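Long-range contacts in saframycin Mx1 synthetase B (Legionella pneumophila subsp. pneumophila, PDB 3LNV), which belongs to the AMP-binding enzymes of the ANL superfamily, pairing a large N-terminal AMP-binding region with a smaller C-terminal domain: residues Leu329-Leu334 and Ile436-Gly441; Phe171-Ser176 and Val185-His190; Gln381-Ile386 and Gly400-Gln405. All coordinates share one frame; numbering follows the deposited sequence.

Interaction 1 (Leu329-Leu334 and Ile436-Gly441); sequences LAEATL and IYLRTG. With 1ZZ (5'-O-[(S)-(dodecanoyloxy)(hydroxy)phosphoryl]adenosine), chain B; POP (pyrophosphate 2-), chain C.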
loop_
_atom_site.group_PDB
_atom_site.type_symbol
_atom_site.label_atom_id
_atom_site.label_comp_id
_atom_site.label_asym_id
_atom_site.label_seq_id
_atom_site.Cartn_x
_atom_site.Cartn_y
_atom_site.Cartn_z
ATOM N N LEU A 329 5.327 -8.055 -1.147
ATOM C CA LEU A 329 5.271 -7.261 -2.360
ATOM C C LEU A 329 4.222 -7.854 -3.292
ATOM O O LEU A 329 3.865 -9.034 -3.188
ATOM C CB LEU A 329 6.643 -7.209 -3.039
ATOM C CG LEU A 329 7.177 -8.494 -3.694
ATOM C CD1 LEU A 329 8.311 -8.171 -4.629
ATOM C CD2 LEU A 329 7.615 -9.561 -2.647
ATOM N N ALA A 330 3.725 -7.036 -4.198
ATOM C CA ALA A 330 2.672 -7.460 -5.114
ATOM C C ALA A 330 3.001 -8.732 -5.929
ATOM O O ALA A 330 2.120 -9.551 -6.155
ATOM C CB ALA A 330 2.298 -6.299 -6.036
ATOM N N GLU A 331 4.263 -8.917 -6.345
ATOM C CA GLU A 331 4.651 -10.082 -7.154
ATOM C C GLU A 331 4.516 -11.385 -6.390
ATOM O O GLU A 331 4.420 -12.475 -6.973
ATOM C CB GLU A 331 6.112 -9.948 -7.657
ATOM C CG GLU A 331 6.320 -8.884 -8.727
ATOM C CD GLU A 331 6.615 -7.490 -8.172
ATOM O OE1 GLU A 331 6.246 -7.173 -7.017
ATOM O OE2 GLU A 331 7.203 -6.700 -8.926
ATOM N N ALA A 332 4.510 -11.272 -5.072
ATOM C CA ALA A 332 4.259 -12.420 -4.214
ATOM C C ALA A 332 2.853 -12.357 -3.628
ATOM O O ALA A 332 2.615 -12.852 -2.533
ATOM C CB ALA A 332 5.310 -12.488 -3.105
ATOM N N THR A 333 1.930 -11.770 -4.398
ATOM C CA THR A 333 0.565 -11.444 -3.951
ATOM C C THR A 333 0.515 -10.397 -2.826
ATOM O O THR A 333 0.007 -9.292 -3.027
ATOM C CB THR A 333 -0.278 -12.702 -3.633
ATOM O OG1 THR A 333 -0.266 -13.578 -4.768
ATOM C CG2 THR A 333 -1.723 -12.334 -3.361
ATOM N N LEU A 334 1.031 -10.738 -1.648
ATOM C CA LEU A 334 1.187 -9.753 -0.585
ATOM C C LEU A 334 2.221 -10.219 0.455
ATOM O O LEU A 334 3.379 -9.870 0.347
ATOM C CB LEU A 334 -0.143 -9.410 0.080
ATOM C CG LEU A 334 -0.122 -8.249 1.094
ATOM C CD1 LEU A 334 0.072 -6.931 0.401
ATOM C CD2 LEU A 334 -1.387 -8.201 1.928
ATOM N N ILE A 436 11.964 -22.635 -8.978
ATOM C CA ILE A 436 11.916 -21.376 -9.688
ATOM C C ILE A 436 11.462 -20.288 -8.706
ATOM O O ILE A 436 10.559 -20.507 -7.904
ATOM C CB ILE A 436 11.007 -21.505 -10.925
ATOM C CG1 ILE A 436 10.343 -20.178 -11.273
ATOM C CG2 ILE A 436 9.944 -22.543 -10.681
ATOM C CD1 ILE A 436 9.081 -20.372 -12.104
ATOM N N TYR A 437 12.107 -19.130 -8.750
ATOM C CA TYR A 437 11.948 -18.131 -7.693
ATOM C C TYR A 437 11.580 -16.770 -8.232
ATOM O O TYR A 437 12.027 -16.380 -9.314
ATOM C CB TYR A 437 13.258 -17.964 -6.910
ATOM C CG TYR A 437 13.622 -19.143 -6.046
ATOM C CD1 TYR A 437 13.335 -19.151 -4.686
ATOM C CD2 TYR A 437 14.235 -20.253 -6.593
ATOM C CE1 TYR A 437 13.651 -20.248 -3.894
ATOM C CE2 TYR A 437 14.568 -21.334 -5.817
ATOM C CZ TYR A 437 14.273 -21.331 -4.475
ATOM O OH TYR A 437 14.609 -22.423 -3.728
ATOM N N LEU A 438 10.797 -16.037 -7.450
ATOM C CA LEU A 438 10.649 -14.601 -7.661
ATOM C C LEU A 438 11.865 -13.863 -7.114
ATOM O O LEU A 438 12.252 -14.057 -5.965
ATOM C CB LEU A 438 9.406 -14.087 -6.937
ATOM C CG LEU A 438 9.244 -12.581 -6.770
ATOM C CD1 LEU A 438 8.905 -11.873 -8.086
ATOM C CD2 LEU A 438 8.154 -12.351 -5.736
ATOM N N ARG A 439 12.460 -13.010 -7.947
ATOM C CA ARG A 439 13.537 -12.127 -7.522
ATOM C C ARG A 439 12.917 -10.771 -7.176
ATOM O O ARG A 439 12.330 -10.133 -8.016
ATOM C CB ARG A 439 14.592 -11.994 -8.650
ATOM C CG ARG A 439 15.139 -13.315 -9.170
ATOM C CD ARG A 439 16.252 -13.071 -10.240
ATOM N NE ARG A 439 17.331 -12.270 -9.672
ATOM C CZ ARG A 439 18.529 -12.088 -10.228
ATOM N NH1 ARG A 439 18.836 -12.626 -11.418
ATOM N NH2 ARG A 439 19.418 -11.350 -9.593
ATOM N N THR A 440 13.023 -10.353 -5.924
ATOM C CA THR A 440 12.239 -9.219 -5.416
ATOM C C THR A 440 12.779 -7.838 -5.739
ATOM O O THR A 440 12.009 -6.864 -5.775
ATOM C CB THR A 440 12.112 -9.293 -3.904
ATOM O OG1 THR A 440 13.407 -9.159 -3.316
ATOM C CG2 THR A 440 11.495 -10.630 -3.497
ATOM N N GLY A 441 14.090 -7.765 -5.977
ATOM C CA GLY A 441 14.787 -6.500 -6.175
ATOM C C GLY A 441 15.301 -5.964 -4.846
ATOM O O GLY A 441 16.009 -4.957 -4.781
HETATM P P 1ZZ B . 4.464 -3.079 -3.224
HETATM C C1 1ZZ B . -4.208 -8.194 7.500
HETATM N N1 1ZZ B . 8.818 -3.130 1.446
HETATM O O1 1ZZ B . 4.495 -2.747 -0.055
HETATM C C2 1ZZ B . -2.963 -7.334 7.299
HETATM N N2 1ZZ B . 7.777 -4.180 3.082
HETATM O O2 1ZZ B . 3.644 -3.854 -1.982
HETATM C C3 1ZZ B . -2.187 -7.822 6.083
HETATM N N3 1ZZ B . 10.902 -2.513 2.782
HETATM O O3 1ZZ B . 4.746 -3.950 -4.260
HETATM C C4 1ZZ B . -1.389 -6.798 5.301
HETATM N N4 1ZZ B . 10.846 -3.325 5.021
HETATM O O4 1ZZ B . 3.587 -1.890 -3.716
HETATM C C5 1ZZ B . -0.056 -7.608 5.166
HETATM N N5 1ZZ B . 9.065 -4.459 5.887
HETATM O O5 1ZZ B . 5.927 -2.662 -2.664
HETATM C C6 1ZZ B . 1.245 -6.760 5.012
HETATM O O6 1ZZ B . 8.015 -2.284 -0.736
HETATM C C7 1ZZ B . 2.556 -7.294 4.425
HETATM O O7 1ZZ B . 10.849 -2.710 -1.189
HETATM C C8 1ZZ B . 3.149 -6.794 3.070
HETATM O O8 1ZZ B . 9.731 -4.781 -2.436
HETATM C C9 1ZZ B . 3.318 -5.293 2.925
HETATM C C10 1ZZ B . 4.244 -4.876 1.735
HETATM C C11 1ZZ B . 3.500 -4.871 0.379
HETATM C C12 1ZZ B . 4.167 -3.935 -0.655
HETATM C C13 1ZZ B . 6.821 -3.612 -2.124
HETATM C C14 1ZZ B . 8.073 -3.102 -1.723
HETATM C C15 1ZZ B . 9.260 -4.098 -1.416
HETATM C C16 1ZZ B . 10.110 -3.366 -0.694
HETATM C C17 1ZZ B . 9.121 -2.688 0.155
HETATM C C18 1ZZ B . 7.699 -3.901 1.873
HETATM C C19 1ZZ B . 9.065 -3.708 3.532
HETATM C C20 1ZZ B . 9.644 -3.100 2.579
HETATM C C21 1ZZ B . 11.472 -2.579 3.957
HETATM C C22 1ZZ B . 9.727 -3.760 4.876
HETATM P P1 POP C . 7.942 -1.280 -7.563
HETATM O O1 POP C . 7.048 -1.000 -6.371
HETATM O O2 POP C . 7.374 -0.688 -8.832
HETATM O O3 POP C . 9.288 -0.607 -7.419
HETATM O O POP C . 8.073 -2.868 -7.829
HETATM P P2 POP C . 8.273 -4.158 -6.872
HETATM O O4 POP C . 6.910 -4.644 -6.335
HETATM O O5 POP C . 9.230 -3.957 -5.715
HETATM O O6 POP C . 8.916 -5.170 -7.804
#

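Interaction 2 (Phe171-Ser176 and Val185-His190); sequences FLQYTS and VMVSHH. With POP (pyrophosphate 2-), chain C; 1ZZ (5'-O-[(S)-(dodecanoyloxy)(hydroxy)phosphoryl]adenosine), chain B.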
loop_
_atom_site.group_PDB
_atom_site.type_symbol
_atom_site.label_atom_id
_atom_site.label_comp_id
_atom_site.label_asym_id
_atom_site.label_seq_id
_atom_site.Cartn_x
_atom_site.Cartn_y
_atom_site.Cartn_z
ATOM N N PHE A 171 -7.119 -10.943 -10.826
ATOM C CA PHE A 171 -6.971 -9.499 -11.015
ATOM C C PHE A 171 -5.554 -9.077 -11.336
ATOM O O PHE A 171 -4.578 -9.846 -11.133
ATOM C CB PHE A 171 -7.508 -8.732 -9.793
ATOM C CG PHE A 171 -6.766 -9.026 -8.518
ATOM C CD1 PHE A 171 -5.945 -8.072 -7.946
ATOM C CD2 PHE A 171 -6.914 -10.247 -7.881
ATOM C CE1 PHE A 171 -5.252 -8.351 -6.762
ATOM C CE2 PHE A 171 -6.227 -10.527 -6.692
ATOM C CZ PHE A 171 -5.407 -9.571 -6.144
ATOM N N LEU A 172 -5.406 -7.862 -11.847
ATOM C CA LEU A 172 -4.053 -7.325 -11.979
ATOM C C LEU A 172 -3.789 -6.346 -10.829
ATOM O O LEU A 172 -4.643 -5.539 -10.496
ATOM C CB LEU A 172 -3.872 -6.588 -13.312
ATOM C CG LEU A 172 -4.093 -7.307 -14.640
ATOM C CD1 LEU A 172 -3.735 -6.384 -15.834
ATOM C CD2 LEU A 172 -3.270 -8.606 -14.692
ATOM N N GLN A 173 -2.612 -6.392 -10.223
ATOM C CA GLN A 173 -2.273 -5.298 -9.302
ATOM C C GLN A 173 -0.984 -4.615 -9.725
ATOM O O GLN A 173 0.085 -5.228 -9.761
ATOM C CB GLN A 173 -2.289 -5.692 -7.802
ATOM C CG GLN A 173 -1.554 -6.949 -7.405
ATOM C CD GLN A 173 -1.219 -7.030 -5.887
ATOM O OE1 GLN A 173 -1.436 -6.079 -5.115
ATOM N NE2 GLN A 173 -0.649 -8.158 -5.480
ATOM N N TYR A 174 -1.114 -3.346 -10.080
ATOM C CA TYR A 174 0.005 -2.539 -10.530
ATOM C C TYR A 174 0.903 -2.088 -9.404
ATOM O O TYR A 174 0.443 -1.437 -8.466
ATOM C CB TYR A 174 -0.502 -1.343 -11.331
ATOM C CG TYR A 174 -0.908 -1.793 -12.694
ATOM C CD1 TYR A 174 -2.202 -2.218 -12.942
ATOM C CD2 TYR A 174 0.028 -1.877 -13.714
ATOM C CE1 TYR A 174 -2.567 -2.688 -14.179
ATOM C CE2 TYR A 174 -0.325 -2.331 -14.957
ATOM C CZ TYR A 174 -1.616 -2.734 -15.185
ATOM O OH TYR A 174 -1.966 -3.189 -16.424
ATOM N N THR A 175 2.190 -2.423 -9.508
ATOM C CA THR A 175 3.131 -2.122 -8.421
ATOM C C THR A 175 3.049 -0.646 -8.013
ATOM O O THR A 175 2.527 0.195 -8.762
ATOM C CB THR A 175 4.596 -2.574 -8.736
ATOM O OG1 THR A 175 5.039 -2.008 -9.967
ATOM C CG2 THR A 175 4.671 -4.083 -8.858
ATOM N N SER A 176 3.531 -0.338 -6.811
ATOM C CA SER A 176 3.410 1.014 -6.280
ATOM C C SER A 176 4.185 2.037 -7.119
ATOM O O SER A 176 3.749 3.177 -7.275
ATOM C CB SER A 176 3.866 1.062 -4.811
ATOM O OG SER A 176 2.983 0.334 -3.959
ATOM N N VAL A 185 0.929 -6.861 -11.985
ATOM C CA VAL A 185 1.094 -8.207 -11.436
ATOM C C VAL A 185 -0.149 -9.075 -11.631
ATOM O O VAL A 185 -1.244 -8.710 -11.233
ATOM C CB VAL A 185 1.459 -8.159 -9.947
ATOM C CG1 VAL A 185 1.608 -9.550 -9.406
ATOM C CG2 VAL A 185 2.767 -7.404 -9.754
HETATM N N MSE A 186 0.040 -10.253 -12.207
HETATM C CA MSE A 186 -1.072 -11.145 -12.514
HETATM C C MSE A 186 -1.349 -12.114 -11.351
HETATM O O MSE A 186 -0.630 -13.079 -11.157
HETATM C CB MSE A 186 -0.744 -11.934 -13.793
HETATM C CG MSE A 186 -0.405 -11.054 -14.979
HETATM SE SE MSE A 186 0.639 -12.003 -16.381
HETATM C CE MSE A 186 -0.510 -13.555 -16.607
ATOM N N VAL A 187 -2.417 -11.862 -10.605
ATOM C CA VAL A 187 -2.723 -12.654 -9.430
ATOM C C VAL A 187 -3.807 -13.672 -9.772
ATOM O O VAL A 187 -4.932 -13.305 -10.099
ATOM C CB VAL A 187 -3.108 -11.731 -8.253
ATOM C CG1 VAL A 187 -3.501 -12.539 -7.016
ATOM C CG2 VAL A 187 -1.911 -10.805 -7.930
ATOM N N SER A 188 -3.446 -14.951 -9.739
ATOM C CA SER A 188 -4.393 -15.998 -10.088
ATOM C C SER A 188 -5.348 -16.259 -8.918
ATOM O O SER A 188 -5.092 -15.845 -7.780
ATOM C CB SER A 188 -3.650 -17.291 -10.473
ATOM O OG SER A 188 -3.169 -18.007 -9.325
ATOM N N HIS A 189 -6.453 -16.945 -9.190
ATOM C CA HIS A 189 -7.351 -17.329 -8.098
ATOM C C HIS A 189 -6.604 -18.152 -7.007
ATOM O O HIS A 189 -6.795 -17.955 -5.812
ATOM C CB HIS A 189 -8.576 -18.080 -8.651
ATOM C CG HIS A 189 -9.617 -17.170 -9.243
ATOM N ND1 HIS A 189 -10.462 -16.403 -8.467
ATOM C CD2 HIS A 189 -9.926 -16.882 -10.529
ATOM C CE1 HIS A 189 -11.264 -15.700 -9.249
ATOM N NE2 HIS A 189 -10.955 -15.966 -10.507
ATOM N N HIS A 190 -5.773 -19.080 -7.432
ATOM C CA HIS A 190 -5.009 -19.904 -6.499
ATOM C C HIS A 190 -4.005 -19.047 -5.704
ATOM O O HIS A 190 -3.821 -19.258 -4.504
ATOM C CB HIS A 190 -4.256 -20.982 -7.285
ATOM C CG HIS A 190 -3.698 -22.082 -6.437
ATOM N ND1 HIS A 190 -2.378 -22.469 -6.489
ATOM C CD2 HIS A 190 -4.289 -22.905 -5.539
ATOM C CE1 HIS A 190 -2.174 -23.472 -5.657
ATOM N NE2 HIS A 190 -3.317 -23.757 -5.066
HETATM P P1 POP C . 7.942 -1.280 -7.563
HETATM O O1 POP C . 7.048 -1.000 -6.371
HETATM O O2 POP C . 7.374 -0.688 -8.832
HETATM O O3 POP C . 9.288 -0.607 -7.419
HETATM O O POP C . 8.073 -2.868 -7.829
HETATM P P2 POP C . 8.273 -4.158 -6.872
HETATM O O4 POP C . 6.910 -4.644 -6.335
HETATM O O5 POP C . 9.230 -3.957 -5.715
HETATM O O6 POP C . 8.916 -5.170 -7.804
HETATM P P 1ZZ B . 4.464 -3.079 -3.224
HETATM C C1 1ZZ B . -4.208 -8.194 7.500
HETATM N N1 1ZZ B . 8.818 -3.130 1.446
HETATM O O1 1ZZ B . 4.495 -2.747 -0.055
HETATM C C2 1ZZ B . -2.963 -7.334 7.299
HETATM N N2 1ZZ B . 7.777 -4.180 3.082
HETATM O O2 1ZZ B . 3.644 -3.854 -1.982
HETATM C C3 1ZZ B . -2.187 -7.822 6.083
HETATM N N3 1ZZ B . 10.902 -2.513 2.782
HETATM O O3 1ZZ B . 4.746 -3.950 -4.260
HETATM C C4 1ZZ B . -1.389 -6.798 5.301
HETATM N N4 1ZZ B . 10.846 -3.325 5.021
HETATM O O4 1ZZ B . 3.587 -1.890 -3.716
HETATM C C5 1ZZ B . -0.056 -7.608 5.166
HETATM N N5 1ZZ B . 9.065 -4.459 5.887
HETATM O O5 1ZZ B . 5.927 -2.662 -2.664
HETATM C C6 1ZZ B . 1.245 -6.760 5.012
HETATM O O6 1ZZ B . 8.015 -2.284 -0.736
HETATM C C7 1ZZ B . 2.556 -7.294 4.425
HETATM O O7 1ZZ B . 10.849 -2.710 -1.189
HETATM C C8 1ZZ B . 3.149 -6.794 3.070
HETATM O O8 1ZZ B . 9.731 -4.781 -2.436
HETATM C C9 1ZZ B . 3.318 -5.293 2.925
HETATM C C10 1ZZ B . 4.244 -4.876 1.735
HETATM C C11 1ZZ B . 3.500 -4.871 0.379
HETATM C C12 1ZZ B . 4.167 -3.935 -0.655
HETATM C C13 1ZZ B . 6.821 -3.612 -2.124
HETATM C C14 1ZZ B . 8.073 -3.102 -1.723
HETATM C C15 1ZZ B . 9.260 -4.098 -1.416
HETATM C C16 1ZZ B . 10.110 -3.366 -0.694
HETATM C C17 1ZZ B . 9.121 -2.688 0.155
HETATM C C18 1ZZ B . 7.699 -3.901 1.873
HETATM C C19 1ZZ B . 9.065 -3.708 3.532
HETATM C C20 1ZZ B . 9.644 -3.100 2.579
HETATM C C21 1ZZ B . 11.472 -2.579 3.957
HETATM C C22 1ZZ B . 9.727 -3.760 4.876
#

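Interaction 3 (Gln381-Ile386 and Gly400-Gln405); sequences QEVKII and GEIWVQ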
loop_
_atom_site.group_PDB
_atom_site.type_symbol
_atom_site.label_atom_id
_atom_site.label_comp_id
_atom_site.label_asym_id
_atom_site.label_seq_id
_atom_site.Cartn_x
_atom_site.Cartn_y
_atom_site.Cartn_z
ATOM N N GLN A 381 6.130 -17.280 3.291
ATOM C CA GLN A 381 6.559 -17.899 2.042
ATOM C C GLN A 381 8.028 -18.317 2.186
ATOM O O GLN A 381 8.731 -17.807 3.049
ATOM C CB GLN A 381 6.376 -16.937 0.854
ATOM C CG GLN A 381 4.909 -16.403 0.765
ATOM C CD GLN A 381 4.607 -15.560 -0.496
ATOM O OE1 GLN A 381 3.955 -14.491 -0.424
ATOM N NE2 GLN A 381 5.081 -16.029 -1.636
ATOM N N GLU A 382 8.480 -19.243 1.347
ATOM C CA GLU A 382 9.878 -19.639 1.353
ATOM C C GLU A 382 10.738 -18.470 0.907
ATOM O O GLU A 382 10.490 -17.880 -0.141
ATOM C CB GLU A 382 10.110 -20.822 0.418
ATOM C CG GLU A 382 11.569 -21.242 0.318
ATOM C CD GLU A 382 11.734 -22.487 -0.518
ATOM O OE1 GLU A 382 11.154 -23.532 -0.132
ATOM O OE2 GLU A 382 12.427 -22.416 -1.559
ATOM N N VAL A 383 11.738 -18.129 1.722
ATOM C CA VAL A 383 12.650 -17.029 1.417
ATOM C C VAL A 383 14.109 -17.527 1.360
ATOM O O VAL A 383 14.583 -18.174 2.292
ATOM C CB VAL A 383 12.538 -15.918 2.488
ATOM C CG1 VAL A 383 13.781 -15.022 2.469
ATOM C CG2 VAL A 383 11.230 -15.085 2.290
ATOM N N LYS A 384 14.803 -17.261 0.258
ATOM C CA LYS A 384 16.229 -17.562 0.173
ATOM C C LYS A 384 16.991 -16.264 -0.123
ATOM O O LYS A 384 16.501 -15.414 -0.863
ATOM C CB LYS A 384 16.513 -18.638 -0.892
ATOM C CG LYS A 384 16.053 -20.075 -0.464
ATOM C CD LYS A 384 17.018 -21.130 -0.970
ATOM C CE LYS A 384 16.429 -22.533 -0.957
ATOM N NZ LYS A 384 16.012 -22.923 0.415
ATOM N N ILE A 385 18.164 -16.100 0.482
ATOM C CA ILE A 385 18.967 -14.896 0.275
ATOM C C ILE A 385 20.008 -15.305 -0.753
ATOM O O ILE A 385 20.818 -16.203 -0.510
ATOM C CB ILE A 385 19.615 -14.386 1.594
ATOM C CG1 ILE A 385 18.554 -14.074 2.658
ATOM C CG2 ILE A 385 20.476 -13.146 1.358
ATOM C CD1 ILE A 385 17.496 -13.047 2.210
ATOM N N ILE A 386 19.942 -14.702 -1.931
ATOM C CA ILE A 386 20.776 -15.137 -3.040
ATOM C C ILE A 386 21.574 -14.004 -3.673
ATOM O O ILE A 386 21.083 -12.893 -3.804
ATOM C CB ILE A 386 19.922 -15.836 -4.097
ATOM C CG1 ILE A 386 19.274 -17.061 -3.458
ATOM C CG2 ILE A 386 20.788 -16.263 -5.258
ATOM C CD1 ILE A 386 18.092 -17.528 -4.136
ATOM N N GLY A 400 22.075 -10.440 0.565
ATOM C CA GLY A 400 21.941 -10.695 -0.862
ATOM C C GLY A 400 20.500 -10.380 -1.265
ATOM O O GLY A 400 19.748 -9.795 -0.478
ATOM N N GLU A 401 20.109 -10.770 -2.470
ATOM C CA GLU A 401 18.733 -10.524 -2.923
ATOM C C GLU A 401 17.729 -11.481 -2.280
ATOM O O GLU A 401 17.981 -12.673 -2.145
ATOM C CB GLU A 401 18.603 -10.622 -4.441
ATOM C CG GLU A 401 17.255 -10.065 -4.961
ATOM C CD GLU A 401 17.111 -10.151 -6.474
ATOM O OE1 GLU A 401 17.935 -10.843 -7.109
ATOM O OE2 GLU A 401 16.145 -9.567 -7.020
ATOM N N ILE A 402 16.584 -10.950 -1.895
ATOM C CA ILE A 402 15.540 -11.772 -1.319
ATOM C C ILE A 402 14.825 -12.482 -2.466
ATOM O O ILE A 402 14.281 -11.841 -3.364
ATOM C CB ILE A 402 14.604 -10.895 -0.475
ATOM C CG1 ILE A 402 15.385 -10.337 0.715
ATOM C CG2 ILE A 402 13.377 -11.672 -0.002
ATOM C CD1 ILE A 402 14.765 -9.084 1.336
ATOM N N TRP A 403 14.887 -13.807 -2.467
ATOM C CA TRP A 403 14.184 -14.614 -3.473
ATOM C C TRP A 403 13.062 -15.359 -2.747
ATOM O O TRP A 403 13.249 -15.822 -1.632
ATOM C CB TRP A 403 15.122 -15.636 -4.135
ATOM C CG TRP A 403 16.068 -15.086 -5.148
ATOM C CD1 TRP A 403 16.541 -13.806 -5.231
ATOM C CD2 TRP A 403 16.650 -15.800 -6.250
ATOM N NE1 TRP A 403 17.370 -13.678 -6.330
ATOM C CE2 TRP A 403 17.472 -14.892 -6.954
ATOM C CE3 TRP A 403 16.559 -17.125 -6.707
ATOM C CZ2 TRP A 403 18.199 -15.262 -8.091
ATOM C CZ3 TRP A 403 17.292 -17.496 -7.839
ATOM C CH2 TRP A 403 18.092 -16.561 -8.519
ATOM N N VAL A 404 11.915 -15.499 -3.397
ATOM C CA VAL A 404 10.708 -15.991 -2.732
ATOM C C VAL A 404 10.106 -17.125 -3.551
ATOM O O VAL A 404 10.085 -17.068 -4.781
ATOM C CB VAL A 404 9.660 -14.870 -2.613
ATOM C CG1 VAL A 404 8.380 -15.393 -1.943
ATOM C CG2 VAL A 404 10.230 -13.694 -1.855
ATOM N N GLN A 405 9.622 -18.152 -2.871
ATOM C CA GLN A 405 9.024 -19.280 -3.567
ATOM C C GLN A 405 7.808 -19.755 -2.781
ATOM O O GLN A 405 7.912 -19.995 -1.580
ATOM C CB GLN A 405 10.077 -20.380 -3.753
ATOM C CG GLN A 405 9.680 -21.565 -4.614
ATOM C CD GLN A 405 9.423 -22.804 -3.772
ATOM O OE1 GLN A 405 8.506 -22.824 -2.943
ATOM N NE2 GLN A 405 10.241 -23.844 -3.972
#

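Interaction 1 (Leu329-Leu334 and Ile436-Gly441)
Thr440 OG1 is gripped twice, giving its proton to Ile402 O and receiving the N-H of Asp442, and with OG1 so held, CB and CG2 lie against Leu329. The Leu329 side chain runs across that of Thr440, with its CD1 4.0 Å from Thr440 CB. Its CG sits between the backbone N and the carbonyl carbon (chi1 70°), which carries both methyls out to the 436-441 segment while CB stays 3.7 Å from C13 of 1ZZ. The second methyl, Leu329 CD2, meets Leu438 CD2 tip to tip at 4.2 Å. Leu438 is the main apolar partner of the 3-10 turn: its CD1 lies 3.4 Å from Glu331 CB, the two side chains crossing at about a right angle, and its CD2 also reaches Ala332 CB at 3.9 Å. Beyond that greasy CB, Glu331 bends at chi2 (88°) and brings its carboxylate to the pyrophosphate, OE2 2.6 Å from POP O6; OE2 is also hydrogen-bonded to Tyr413 OH. Leu438 thus packs against the root of the side chain, while Tyr413 OH and the pyrophosphate meet its carboxylate. On the ligand side of the same turn, Ala330 N donates an almost straight bond (175°) to the phosphoryl oxygen O3 of 1ZZ, 3.3 Å away, and Leu334 lays its methyls along the dodecanoyl chain. The turn lines the ligand pocket, with strand 438-440 behind it. It links strands 323-328 and 335-338; Thr333 and Leu334 pack on helices 189-202 and 220-233, while strand 438-440 pairs with strand 400-405 in an antiparallel sheet next to the one that holds 323-328 and 335-338.

Interaction 2 (Phe171-Ser176 and Val185-His190)
The Phe171 ring carries Val187 on one face: Val187 CB stands 3.7 Å above the ring plane, offset toward the rim, a CH-pi contact 22° off the ring normal. Val187 CG1 adds a contact of 3.4 Å to Phe171 CE2, and Phe82 forms an edge-to-face pair with the same ring. The phenyl group lies alongside Val187 because its CG falls between the backbone N and the carbonyl carbon (chi1 63°). The other flat group on this face of the hairpin, the Gln173 amide, has NE2 3.8 Å from Val187 CG2; two outside backbone partners hold it, NE2 bonding to Thr333 O and OE1 to Asp220 N. On the opposite face Leu172 CD2 rests against CG of Met186, a selenomethionine, at 3.8 Å, the side chains running the same way. Between the two faces the strands are joined by two hydrogen-bonded pairs, Phe171 with Val187 and Gln173 with Val185. Gln173 N meets a lone pair of Val185 O at 2.9 Å, whereas Val185 N approaches Gln173 O from 56° above the carbonyl plane, at the end nearer the hairpin turn, where pairing continues from Thr175 to Lys183. There Thr175 CG2 touches Val185 CG2, and Thr175 OG1 donates to POP O2 at 2.9 Å, consistent with the phosphate-binding loop of AMP-binding enzymes. Strand 91-95 runs beside strand 169-174, bonded through Ala92 to Leu172; helix 105-114 meets Leu172 and Tyr174 on one face, helix 220-233 Phe171 and Gln173 on the other; Ser188 N-caps helix 189-202.

Interaction 3 (Gln381-Ile386 and Gly400-Gln405)
Ile386 sits over one face of the Trp403 indole, its CB 3.8 Å from the centroid of the five-membered ring and only 6° off the ring normal, a CH-pi contact centred on the face. The two side chains cross at about a right angle, and Ile386 CG2 extends the cover to the six-membered ring, 4.0 Å from Trp403 CZ2. Farther along the same face, Glu382 and Gln405 set their carboxylate and amide planes 38° apart. The reverse face is aliphatic: Ile385 CD1 touches Ile402 CG1 at 3.7 Å, the pair side by side, and Val383 CG1 meets Ile402 CG2 at 4.2 Å. What aligns both faces is the backbone ladder. Lys384 and Trp403 exchange two bonds of 2.8 Å, Ile386 N gives a straight one (172°) to Glu401 O, and Glu382 with Gln405 closes the far end, one of its two bonds weak. Non-hydrogen-bonded pairs alternate with these, Val383 CA 3.3 Å from Trp403 O in a CA-H...O contact. The indole is fixed in rotation by Trp403 NE1, which donates within its ring plane to Glu401 OE1 at 3.0 Å, arriving from above the carboxylate plane. That carboxylate is in turn anchored by a salt bridge from OE1 to Arg439 and a bond from OE2 to Gly441 N, and the polar end of Glu382 is bound to Tyr437 OH. Val336 of strand 335-338 packs on Val383 and Val404, while Leu451 of strand 450-456 packs on Ile385 and Ile402. Such a regular antiparallel pair, with strand 400-405 also joined by strands 438-440 and 442-447, is consistent with the distorted beta-barrel subdomain of ANL enzymes.

Interaction 1 stands between the other two: its centre is about 11 Å from that of interaction 2 and about 9 Å from that of interaction 3, whereas interactions 2 and 3 are about 20 Å apart, centre to centre, and do not touch. Interactions 1 and 2 both reach 1ZZ and pyrophosphate, and they are probably hydrogen-bonded, Thr333 O to Gln173 NE2 2.8 Å, with Glu331 OE2 packed 3.6 Å from Thr175 CG2. Interaction 3 lies one strand farther from the ligand, the Ile402 side chain about 8 Å from 1ZZ. Strand 400-405 neighbours strand 438-440, with Thr440 OG1 2.8 Å from Ile402 O at the joint, so interaction 3 continues the sheet from the residues that press on the 329-334 turn.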